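Local coordinates for UPF0255 protein frsA (Vibrio vulnificus, PDB 4I4C) that probably hydrolyses carboxylic esters as a member of the FrsA-like family of alpha/beta hydrolases, although its physiological role remains uncertain, at residues H17-T27 / P138-Q148; T27-L37 / Q310-A321. All blocks are in the same frame, centred on the assembly; numbering follows the deposited sequence.

Contact 1: H17-T27 / P138-Q148; sequences HKQAKETSALT and PHLKSDNLAIQ
Thr23 reaches Asp143 and Leu140 with its two branches. CB lies 3.6 Å from Asp143 OD2. OG1 donates a 2.8 Å hydrogen bond to Asp143 OD2, arriving on the syn side of the carboxylate and 30° out of its plane. CG2 sits anti to the backbone N (chi1 of OG1 -51°). That turn brings the methyl to 3.8 Å from Leu140 CD1. CG2 also lies 3.4 Å from Asp143 OD2.

Asp143 is the N-cap of helix 144-163. Its OD1 accepts from Ala146 N, which lies above the carboxylate plane. One carboxylate thus caps the helix and holds the N-terminal segment, and the two bonds limit its rotation. In this FrsA-family protein, a probable esterase, the contact lays segment 17-27 across the start of that helix.

Leu26 CD1 packs on the base of Asp143, 3.6 Å from its CB, the two side chains at about a right angle. Farther along, Asn144 CB covers one face of the His17 ring in a CH-pi contact, 4.0 Å from the ring centroid. Ala20 CB packs on Leu145 CG at 3.9 Å. A water joins Lys21 O to Asn144 N, bridging the backbones. His17 ND1 is buried here without a polar partner.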
loop_
_atom_site.group_PDB
_atom_site.type_symbol
_atom_site.label_atom_id
_atom_site.label_comp_id
_atom_site.label_asym_id
_atom_site.label_seq_id
_atom_site.Cartn_x
_atom_site.Cartn_y
_atom_site.Cartn_z
ATOM N N HIS A 17 25.823 2.418 -6.699
ATOM C CA HIS A 17 25.163 1.127 -6.477
ATOM C C HIS A 17 25.124 0.224 -7.707
ATOM O O HIS A 17 24.185 -0.546 -7.878
ATOM C CB HIS A 17 23.744 1.344 -5.930
ATOM C CG HIS A 17 23.708 2.140 -4.664
ATOM N ND1 HIS A 17 23.158 3.403 -4.592
ATOM C CD2 HIS A 17 24.177 1.862 -3.424
ATOM C CE1 HIS A 17 23.288 3.867 -3.362
ATOM N NE2 HIS A 17 23.903 2.950 -2.633
ATOM N N LYS A 18 26.147 0.315 -8.554
ATOM C CA LYS A 18 26.225 -0.500 -9.761
ATOM C C LYS A 18 26.111 -1.987 -9.419
ATOM O O LYS A 18 25.504 -2.767 -10.160
ATOM C CB LYS A 18 27.546 -0.222 -10.492
ATOM C CG LYS A 18 27.849 -1.131 -11.681
ATOM C CD LYS A 18 26.997 -0.781 -12.898
ATOM C CE LYS A 18 27.560 -1.395 -14.182
ATOM N NZ LYS A 18 27.564 -2.890 -14.164
ATOM N N GLN A 19 26.692 -2.368 -8.284
ATOM C CA GLN A 19 26.796 -3.771 -7.908
ATOM C C GLN A 19 26.025 -4.070 -6.631
ATOM O O GLN A 19 26.403 -4.965 -5.885
ATOM C CB GLN A 19 28.265 -4.138 -7.693
ATOM C CG GLN A 19 28.687 -5.428 -8.342
ATOM C CD GLN A 19 30.168 -5.440 -8.678
ATOM O OE1 GLN A 19 30.615 -4.767 -9.612
ATOM N NE2 GLN A 19 30.940 -6.205 -7.915
ATOM N N ALA A 20 24.957 -3.323 -6.377
ATOM C CA ALA A 20 24.176 -3.497 -5.146
ATOM C C ALA A 20 23.649 -4.924 -4.960
ATOM O O ALA A 20 23.372 -5.634 -5.929
ATOM C CB ALA A 20 23.042 -2.495 -5.087
ATOM N N LYS A 21 23.528 -5.334 -3.703
ATOM C CA LYS A 21 23.050 -6.667 -3.370
ATOM C C LYS A 21 21.605 -6.833 -3.856
ATOM O O LYS A 21 20.773 -5.946 -3.670
ATOM C CB LYS A 21 23.156 -6.900 -1.859
ATOM C CG LYS A 21 23.229 -8.357 -1.448
ATOM C CD LYS A 21 23.451 -8.487 0.059
ATOM C CE LYS A 21 23.971 -9.871 0.438
ATOM N NZ LYS A 21 23.071 -10.974 -0.007
ATOM N N GLU A 22 21.321 -7.963 -4.492
ATOM C CA GLU A 22 20.023 -8.169 -5.119
ATOM C C GLU A 22 18.923 -8.453 -4.096
ATOM O O GLU A 22 19.116 -9.217 -3.143
ATOM C CB GLU A 22 20.090 -9.291 -6.148
ATOM C CG GLU A 22 18.878 -9.356 -7.068
ATOM C CD GLU A 22 17.727 -10.172 -6.489
ATOM O OE1 GLU A 22 17.990 -11.251 -5.908
ATOM O OE2 GLU A 22 16.555 -9.737 -6.623
ATOM N N THR A 23 17.769 -7.846 -4.347
ATOM C CA THR A 23 16.587 -7.890 -3.475
ATOM C C THR A 23 16.278 -9.242 -2.849
ATOM O O THR A 23 16.150 -9.342 -1.626
ATOM C CB THR A 23 15.338 -7.387 -4.235
ATOM O OG1 THR A 23 15.640 -6.127 -4.847
ATOM C CG2 THR A 23 14.145 -7.205 -3.287
ATOM N N SER A 24 16.156 -10.282 -3.666
ATOM C CA SER A 24 15.786 -11.589 -3.127
ATOM C C SER A 24 16.845 -12.216 -2.196
ATOM O O SER A 24 16.574 -13.210 -1.532
ATOM C CB SER A 24 15.374 -12.561 -4.234
ATOM O OG SER A 24 16.489 -13.032 -4.984
ATOM N N ALA A 25 18.030 -11.616 -2.134
ATOM C CA ALA A 25 19.153 -12.188 -1.400
ATOM C C ALA A 25 19.396 -11.420 -0.112
ATOM O O ALA A 25 20.219 -11.808 0.709
ATOM C CB ALA A 25 20.433 -12.173 -2.282
ATOM N N LEU A 26 18.665 -10.326 0.068
ATOM C CA LEU A 26 18.913 -9.432 1.195
ATOM C C LEU A 26 18.602 -10.018 2.569
ATOM O O LEU A 26 19.407 -9.933 3.496
ATOM C CB LEU A 26 18.152 -8.132 0.992
ATOM C CG LEU A 26 18.739 -7.295 -0.150
ATOM C CD1 LEU A 26 17.844 -6.117 -0.442
ATOM C CD2 LEU A 26 20.155 -6.827 0.190
ATOM N N THR A 27 17.424 -10.608 2.698
ATOM C CA THR A 27 16.949 -11.054 3.992
ATOM C C THR A 27 17.707 -12.294 4.413
ATOM O O THR A 27 17.860 -13.236 3.630
ATOM C CB THR A 27 15.447 -11.344 3.938
ATOM O OG1 THR A 27 14.769 -10.195 3.411
ATOM C CG2 THR A 27 14.894 -11.672 5.323
ATOM N N PRO A 138 9.346 -4.659 -3.447
ATOM C CA PRO A 138 8.441 -4.394 -2.315
ATOM C C PRO A 138 9.045 -3.595 -1.146
ATOM O O PRO A 138 8.586 -3.735 -0.001
ATOM C CB PRO A 138 8.121 -5.800 -1.826
ATOM C CG PRO A 138 9.450 -6.503 -1.977
ATOM C CD PRO A 138 10.010 -5.966 -3.300
ATOM N N HIS A 139 10.064 -2.788 -1.410
ATOM C CA HIS A 139 10.545 -1.821 -0.419
ATOM C C HIS A 139 11.129 -2.471 0.832
ATOM O O HIS A 139 10.746 -2.147 1.959
ATOM C CB HIS A 139 9.425 -0.839 -0.061
ATOM C CG HIS A 139 8.746 -0.272 -1.265
ATOM N ND1 HIS A 139 9.393 0.558 -2.155
ATOM C CD2 HIS A 139 7.485 -0.426 -1.736
ATOM C CE1 HIS A 139 8.561 0.893 -3.122
ATOM N NE2 HIS A 139 7.395 0.314 -2.890
ATOM N N LEU A 140 12.032 -3.420 0.612
ATOM C CA LEU A 140 12.818 -4.014 1.681
ATOM C C LEU A 140 13.783 -2.961 2.211
ATOM O O LEU A 140 14.364 -2.204 1.428
ATOM C CB LEU A 140 13.584 -5.224 1.157
ATOM C CG LEU A 140 12.715 -6.402 0.695
ATOM C CD1 LEU A 140 13.574 -7.630 0.473
ATOM C CD2 LEU A 140 11.600 -6.702 1.691
ATOM N N LYS A 141 13.964 -2.906 3.526
ATOM C CA LYS A 141 14.628 -1.749 4.139
ATOM C C LYS A 141 16.120 -1.699 3.838
ATOM O O LYS A 141 16.719 -0.620 3.785
ATOM C CB LYS A 141 14.367 -1.671 5.653
ATOM C CG LYS A 141 15.166 -2.655 6.494
ATOM C CD LYS A 141 14.710 -2.645 7.955
ATOM C CE LYS A 141 14.670 -1.230 8.517
ATOM N NZ LYS A 141 13.955 -1.177 9.836
ATOM N N SER A 142 16.717 -2.863 3.618
ATOM C CA SER A 142 18.147 -2.905 3.365
ATOM C C SER A 142 18.455 -2.853 1.872
ATOM O O SER A 142 19.596 -3.048 1.464
ATOM C CB SER A 142 18.749 -4.160 3.989
ATOM O OG SER A 142 18.146 -5.320 3.442
ATOM N N ASP A 143 17.434 -2.578 1.061
ATOM C CA ASP A 143 17.582 -2.597 -0.392
ATOM C C ASP A 143 18.069 -1.242 -0.897
ATOM O O ASP A 143 17.303 -0.284 -0.949
ATOM C CB ASP A 143 16.241 -2.972 -1.035
ATOM C CG ASP A 143 16.348 -3.293 -2.526
ATOM O OD1 ASP A 143 17.250 -2.770 -3.221
ATOM O OD2 ASP A 143 15.479 -4.055 -3.013
ATOM N N ASN A 144 19.349 -1.172 -1.270
ATOM C CA ASN A 144 19.942 0.087 -1.721
ATOM C C ASN A 144 19.275 0.627 -2.992
ATOM O O ASN A 144 19.008 1.826 -3.098
ATOM C CB ASN A 144 21.459 -0.055 -1.946
ATOM C CG ASN A 144 22.221 -0.333 -0.666
ATOM O OD1 ASN A 144 21.741 -0.049 0.427
ATOM N ND2 ASN A 144 23.427 -0.885 -0.799
ATOM N N LEU A 145 19.010 -0.252 -3.954
ATOM C CA LEU A 145 18.369 0.195 -5.188
ATOM C C LEU A 145 16.961 0.710 -4.919
ATOM O O LEU A 145 16.517 1.688 -5.524
ATOM C CB LEU A 145 18.339 -0.922 -6.227
ATOM C CG LEU A 145 19.706 -1.303 -6.797
ATOM C CD1 LEU A 145 19.528 -2.120 -8.040
ATOM C CD2 LEU A 145 20.558 -0.069 -7.071
ATOM N N ALA A 146 16.272 0.051 -3.991
ATOM C CA ALA A 146 14.902 0.411 -3.669
ATOM C C ALA A 146 14.834 1.719 -2.892
ATOM O O ALA A 146 13.918 2.506 -3.089
ATOM C CB ALA A 146 14.228 -0.699 -2.887
ATOM N N ILE A 147 15.801 1.943 -2.001
ATOM C CA ILE A 147 15.842 3.185 -1.222
ATOM C C ILE A 147 15.928 4.368 -2.166
ATOM O O ILE A 147 15.165 5.325 -2.059
ATOM C CB ILE A 147 17.062 3.225 -0.275
ATOM C CG1 ILE A 147 16.903 2.192 0.841
ATOM C CG2 ILE A 147 17.209 4.616 0.333
ATOM C CD1 ILE A 147 15.728 2.472 1.754
ATOM N N GLN A 148 16.883 4.294 -3.090
ATOM C CA GLN A 148 17.021 5.296 -4.134
ATOM C C GLN A 148 15.762 5.484 -4.995
ATOM O O GLN A 148 15.384 6.608 -5.310
ATOM C CB GLN A 148 18.232 4.954 -5.019
ATOM C CG GLN A 148 19.416 5.844 -4.761
ATOM C CD GLN A 148 19.074 7.298 -5.015
ATOM O OE1 GLN A 148 18.746 7.682 -6.139
ATOM N NE2 GLN A 148 19.121 8.113 -3.964
HETATM O O HOH W 1 21.095 -3.422 -1.820
#

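Contact 2: T27-L37 / Q310-A321; sequences TQYMPTSQSLL and QQMPKMYLDVLA
The Tyr29 ring crosses the aliphatic end of Lys314 at a slant, with CE1 3.7 Å from Lys314 CE. The ring reaches on to Asp318, where OH donates a very short hydrogen bond of 2.5 Å to OD1. Asp318 OD1 sits at the ring edge, in the ring plane. The carboxylate itself is turned 40° from the ring. OH also rests 3.4 Å from Leu317 CB, so the phenol end is held against one turn of helix 314-323. Leu37 CD1 lies over the centre of one ring face, 3.4 Å above the plane.

The Lys314 chain is fully extended, with CG anti to the backbone N (chi1 -177°) and every later torsion near 180°. Its methylenes therefore run past both Tyr29 and Leu37, and NZ is carried out to the N-terminal segment. There NZ bonds to Ser24 O and to a water that donates to Thr27 O. Two further waters link Thr27 to Asp318. One accepts from Thr27 N and donates a weak bond to Asp318 OD2; the other bonds Thr27 OG1 and donates to Asp318 O. Asp318 OD2 also bonds to Tyr49 OH, so the carboxylate has partners at both oxygens.

The other branch of Leu37, CD2, packs on Leu317 CD1 at 4.0 Å. Leu36 CD1 touches Gln311 NE2 at the far end, just before Met312, which lines the hexanoic acid pocket.

Tyr29 belongs to the short strand 28-29, which pairs in parallel with strand 328-329. Val329 of that strand touches Thr27, Tyr29 and Ala321. The first two turns of helix 31-44 meet helix 314-323 and the loop before it, with helix 331-337 against both helices and the two-stranded sheet beside them.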
loop_
_atom_site.group_PDB
_atom_site.type_symbol
_atom_site.label_atom_id
_atom_site.label_comp_id
_atom_site.label_asym_id
_atom_site.label_seq_id
_atom_site.Cartn_x
_atom_site.Cartn_y
_atom_site.Cartn_z
ATOM N N THR A 27 17.424 -10.608 2.698
ATOM C CA THR A 27 16.949 -11.054 3.992
ATOM C C THR A 27 17.707 -12.294 4.413
ATOM O O THR A 27 17.860 -13.236 3.630
ATOM C CB THR A 27 15.447 -11.344 3.938
ATOM O OG1 THR A 27 14.769 -10.195 3.411
ATOM C CG2 THR A 27 14.894 -11.672 5.323
ATOM N N GLN A 28 18.186 -12.281 5.653
ATOM C CA GLN A 28 18.936 -13.402 6.206
ATOM C C GLN A 28 17.984 -14.349 6.919
ATOM O O GLN A 28 17.175 -13.926 7.750
ATOM C CB GLN A 28 19.994 -12.899 7.186
ATOM C CG GLN A 28 21.055 -12.020 6.549
ATOM C CD GLN A 28 21.993 -12.813 5.654
ATOM O OE1 GLN A 28 22.882 -13.517 6.136
ATOM N NE2 GLN A 28 21.785 -12.715 4.344
ATOM N N TYR A 29 18.071 -15.629 6.583
ATOM C CA TYR A 29 17.237 -16.642 7.219
ATOM C C TYR A 29 18.107 -17.666 7.935
ATOM O O TYR A 29 19.202 -17.993 7.473
ATOM C CB TYR A 29 16.372 -17.355 6.178
ATOM C CG TYR A 29 15.231 -16.522 5.638
ATOM C CD1 TYR A 29 15.410 -15.669 4.547
ATOM C CD2 TYR A 29 13.969 -16.593 6.223
ATOM C CE1 TYR A 29 14.345 -14.907 4.052
ATOM C CE2 TYR A 29 12.922 -15.848 5.753
ATOM C CZ TYR A 29 13.103 -15.011 4.667
ATOM O OH TYR A 29 12.025 -14.275 4.226
ATOM N N MET A 30 17.614 -18.184 9.052
ATOM C CA MET A 30 18.286 -19.282 9.735
ATOM C C MET A 30 18.308 -20.477 8.788
ATOM O O MET A 30 17.398 -20.623 7.974
ATOM C CB MET A 30 17.539 -19.640 11.016
ATOM C CG MET A 30 17.519 -18.535 12.077
ATOM S SD MET A 30 19.164 -18.014 12.620
ATOM C CE MET A 30 19.942 -19.592 12.898
ATOM N N PRO A 31 19.353 -21.320 8.875
ATOM C CA PRO A 31 19.472 -22.459 7.954
ATOM C C PRO A 31 18.246 -23.374 7.939
ATOM O O PRO A 31 17.887 -23.846 6.861
ATOM C CB PRO A 31 20.718 -23.193 8.469
ATOM C CG PRO A 31 21.569 -22.069 9.046
ATOM C CD PRO A 31 20.541 -21.195 9.743
ATOM N N THR A 32 17.599 -23.599 9.083
ATOM C CA THR A 32 16.376 -24.407 9.092
ATOM C C THR A 32 15.243 -23.682 8.351
ATOM O O THR A 32 14.392 -24.298 7.729
ATOM C CB THR A 32 15.925 -24.785 10.513
ATOM O OG1 THR A 32 15.825 -23.600 11.315
ATOM C CG2 THR A 32 16.926 -25.754 11.139
ATOM N N SER A 33 15.254 -22.358 8.402
ATOM C CA SER A 33 14.260 -21.595 7.676
ATOM C C SER A 33 14.580 -21.516 6.181
ATOM O O SER A 33 13.661 -21.451 5.362
ATOM C CB SER A 33 14.083 -20.207 8.298
ATOM O OG SER A 33 13.111 -20.251 9.326
ATOM N N GLN A 34 15.868 -21.541 5.814
ATOM C CA GLN A 34 16.228 -21.592 4.403
ATOM C C GLN A 34 15.722 -22.869 3.765
ATOM O O GLN A 34 15.286 -22.871 2.606
ATOM C CB GLN A 34 17.739 -21.488 4.181
ATOM C CG GLN A 34 18.124 -21.474 2.693
ATOM C CD GLN A 34 17.386 -20.388 1.895
ATOM O OE1 GLN A 34 17.506 -19.195 2.194
ATOM N NE2 GLN A 34 16.618 -20.802 0.876
ATOM N N SER A 35 15.788 -23.960 4.523
ATOM C CA SER A 35 15.294 -25.248 4.037
ATOM C C SER A 35 13.790 -25.200 3.770
ATOM O O SER A 35 13.311 -25.762 2.782
ATOM C CB SER A 35 15.641 -26.375 5.007
ATOM O OG SER A 35 14.894 -27.539 4.694
ATOM N N LEU A 36 13.048 -24.527 4.644
ATOM C CA LEU A 36 11.612 -24.306 4.420
ATOM C C LEU A 36 11.302 -23.453 3.168
ATOM O O LEU A 36 10.373 -23.759 2.409
ATOM C CB LEU A 36 10.952 -23.719 5.671
ATOM C CG LEU A 36 9.463 -23.396 5.570
ATOM C CD1 LEU A 36 8.696 -24.563 4.972
ATOM C CD2 LEU A 36 8.918 -23.041 6.939
ATOM N N LEU A 37 12.082 -22.394 2.959
ATOM C CA LEU A 37 11.982 -21.571 1.757
ATOM C C LEU A 37 12.188 -22.389 0.478
ATOM O O LEU A 37 11.480 -22.199 -0.515
ATOM C CB LEU A 37 12.992 -20.421 1.813
ATOM C CG LEU A 37 12.654 -19.340 2.848
ATOM C CD1 LEU A 37 13.655 -18.208 2.792
ATOM C CD2 LEU A 37 11.225 -18.806 2.626
ATOM N N GLN A 310 3.550 -19.933 7.072
ATOM C CA GLN A 310 4.778 -20.672 6.799
ATOM C C GLN A 310 4.878 -21.173 5.353
ATOM O O GLN A 310 5.918 -21.680 4.936
ATOM C CB GLN A 310 4.883 -21.853 7.760
ATOM C CG GLN A 310 5.051 -21.448 9.213
ATOM C CD GLN A 310 4.931 -22.632 10.152
ATOM O OE1 GLN A 310 5.196 -23.767 9.756
ATOM N NE2 GLN A 310 4.522 -22.375 11.403
ATOM N N GLN A 311 3.792 -21.038 4.597
ATOM C CA GLN A 311 3.743 -21.558 3.235
ATOM C C GLN A 311 3.673 -20.448 2.186
ATOM O O GLN A 311 3.611 -20.724 0.999
ATOM C CB GLN A 311 2.572 -22.539 3.075
ATOM C CG GLN A 311 2.800 -23.863 3.787
ATOM C CD GLN A 311 4.199 -24.422 3.542
ATOM O OE1 GLN A 311 4.565 -24.750 2.410
ATOM N NE2 GLN A 311 4.991 -24.521 4.605
ATOM N N MET A 312 3.680 -19.200 2.653
ATOM C CA MET A 312 3.704 -18.008 1.808
ATOM C C MET A 312 4.985 -17.860 0.986
ATOM O O MET A 312 6.060 -18.221 1.454
ATOM C CB MET A 312 3.590 -16.769 2.688
ATOM C CG MET A 312 2.243 -16.578 3.297
ATOM S SD MET A 312 2.170 -14.908 3.919
ATOM C CE MET A 312 3.526 -14.910 5.103
ATOM N N PRO A 313 4.872 -17.283 -0.230
ATOM C CA PRO A 313 6.064 -17.006 -1.037
ATOM C C PRO A 313 7.082 -16.160 -0.271
ATOM O O PRO A 313 6.708 -15.391 0.610
ATOM C CB PRO A 313 5.500 -16.241 -2.243
ATOM C CG PRO A 313 4.117 -16.807 -2.396
ATOM C CD PRO A 313 3.627 -16.983 -0.968
ATOM N N LYS A 314 8.358 -16.313 -0.607
ATOM C CA LYS A 314 9.424 -15.625 0.107
ATOM C C LYS A 314 9.263 -14.107 0.139
ATOM O O LYS A 314 9.669 -13.461 1.106
ATOM C CB LYS A 314 10.780 -15.987 -0.507
ATOM C CG LYS A 314 11.942 -15.365 0.222
ATOM C CD LYS A 314 13.296 -15.731 -0.405
ATOM C CE LYS A 314 14.410 -15.056 0.397
ATOM N NZ LYS A 314 15.744 -15.395 -0.175
ATOM N N MET A 315 8.679 -13.528 -0.914
ATOM C CA MET A 315 8.520 -12.066 -0.957
ATOM C C MET A 315 7.707 -11.535 0.220
ATOM O O MET A 315 8.029 -10.490 0.774
ATOM C CB MET A 315 7.876 -11.581 -2.257
ATOM C CG MET A 315 8.132 -10.087 -2.494
ATOM S SD MET A 315 6.904 -9.163 -3.441
ATOM C CE MET A 315 5.606 -8.958 -2.218
ATOM N N TYR A 316 6.669 -12.264 0.609
ATOM C CA TYR A 316 5.834 -11.835 1.746
ATOM C C TYR A 316 6.578 -11.942 3.074
ATOM O O TYR A 316 6.516 -11.031 3.913
ATOM C CB TYR A 316 4.486 -12.587 1.784
ATOM C CG TYR A 316 3.637 -12.316 0.545
ATOM C CD1 TYR A 316 2.835 -11.176 0.465
ATOM C CD2 TYR A 316 3.660 -13.179 -0.554
ATOM C CE1 TYR A 316 2.073 -10.907 -0.665
ATOM C CE2 TYR A 316 2.889 -12.918 -1.696
ATOM C CZ TYR A 316 2.099 -11.777 -1.737
ATOM O OH TYR A 316 1.332 -11.490 -2.848
ATOM N N LEU A 317 7.279 -13.053 3.263
ATOM C CA LEU A 317 8.079 -13.241 4.461
ATOM C C LEU A 317 9.214 -12.202 4.525
ATOM O O LEU A 317 9.535 -11.707 5.603
ATOM C CB LEU A 317 8.612 -14.675 4.515
ATOM C CG LEU A 317 7.518 -15.743 4.675
ATOM C CD1 LEU A 317 8.072 -17.144 4.395
ATOM C CD2 LEU A 317 6.914 -15.678 6.076
ATOM N N ASP A 318 9.787 -11.848 3.370
ATOM C CA ASP A 318 10.834 -10.818 3.322
ATOM C C ASP A 318 10.268 -9.453 3.740
ATOM O O ASP A 318 10.867 -8.734 4.546
ATOM C CB ASP A 318 11.460 -10.698 1.921
ATOM C CG ASP A 318 12.369 -11.889 1.531
ATOM O OD1 ASP A 318 12.688 -12.776 2.363
ATOM O OD2 ASP A 318 12.799 -11.907 0.354
ATOM N N VAL A 319 9.118 -9.084 3.181
ATOM C CA VAL A 319 8.458 -7.842 3.583
ATOM C C VAL A 319 8.147 -7.812 5.093
ATOM O O VAL A 319 8.367 -6.796 5.758
ATOM C CB VAL A 319 7.155 -7.605 2.794
ATOM C CG1 VAL A 319 6.318 -6.501 3.444
ATOM C CG2 VAL A 319 7.469 -7.257 1.357
ATOM N N LEU A 320 7.646 -8.925 5.617
ATOM C CA LEU A 320 7.320 -9.023 7.033
ATOM C C LEU A 320 8.555 -8.867 7.928
ATOM O O LEU A 320 8.530 -8.113 8.906
ATOM C CB LEU A 320 6.577 -10.326 7.324
ATOM C CG LEU A 320 5.158 -10.326 6.749
ATOM C CD1 LEU A 320 4.552 -11.693 6.847
ATOM C CD2 LEU A 320 4.311 -9.296 7.489
ATOM N N ALA A 321 9.631 -9.571 7.577
ATOM C CA ALA A 321 10.896 -9.449 8.278
ATOM C C ALA A 321 11.409 -8.016 8.273
ATOM O O ALA A 321 11.935 -7.536 9.273
ATOM C CB ALA A 321 11.936 -10.378 7.657
HETATM O O HOH W 2 15.271 -10.661 0.624
HETATM O O HOH W 3 13.734 -8.139 4.681
HETATM O O HOH W 4 17.458 -14.005 1.254
#

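Overall arrangement
From the N terminus, the chain passes through 17-27 and directly into 27-37, sharing Thr27. Contact 1 closes a largely helical loop when 138-148 returns to 17-27. Contact 2 closes a much longer one, with 310-321 returning to 27-37 after the chain has run through much of the eight-stranded mixed sheet. The segments alternate, so the two closures cross. They also touch, since Pro138 and Leu140 pack on helix 314-323. The N-terminal segment is thereby tied both to the start of helix 144-163 and to helix 314-323, beside the hexanoic acid pocket.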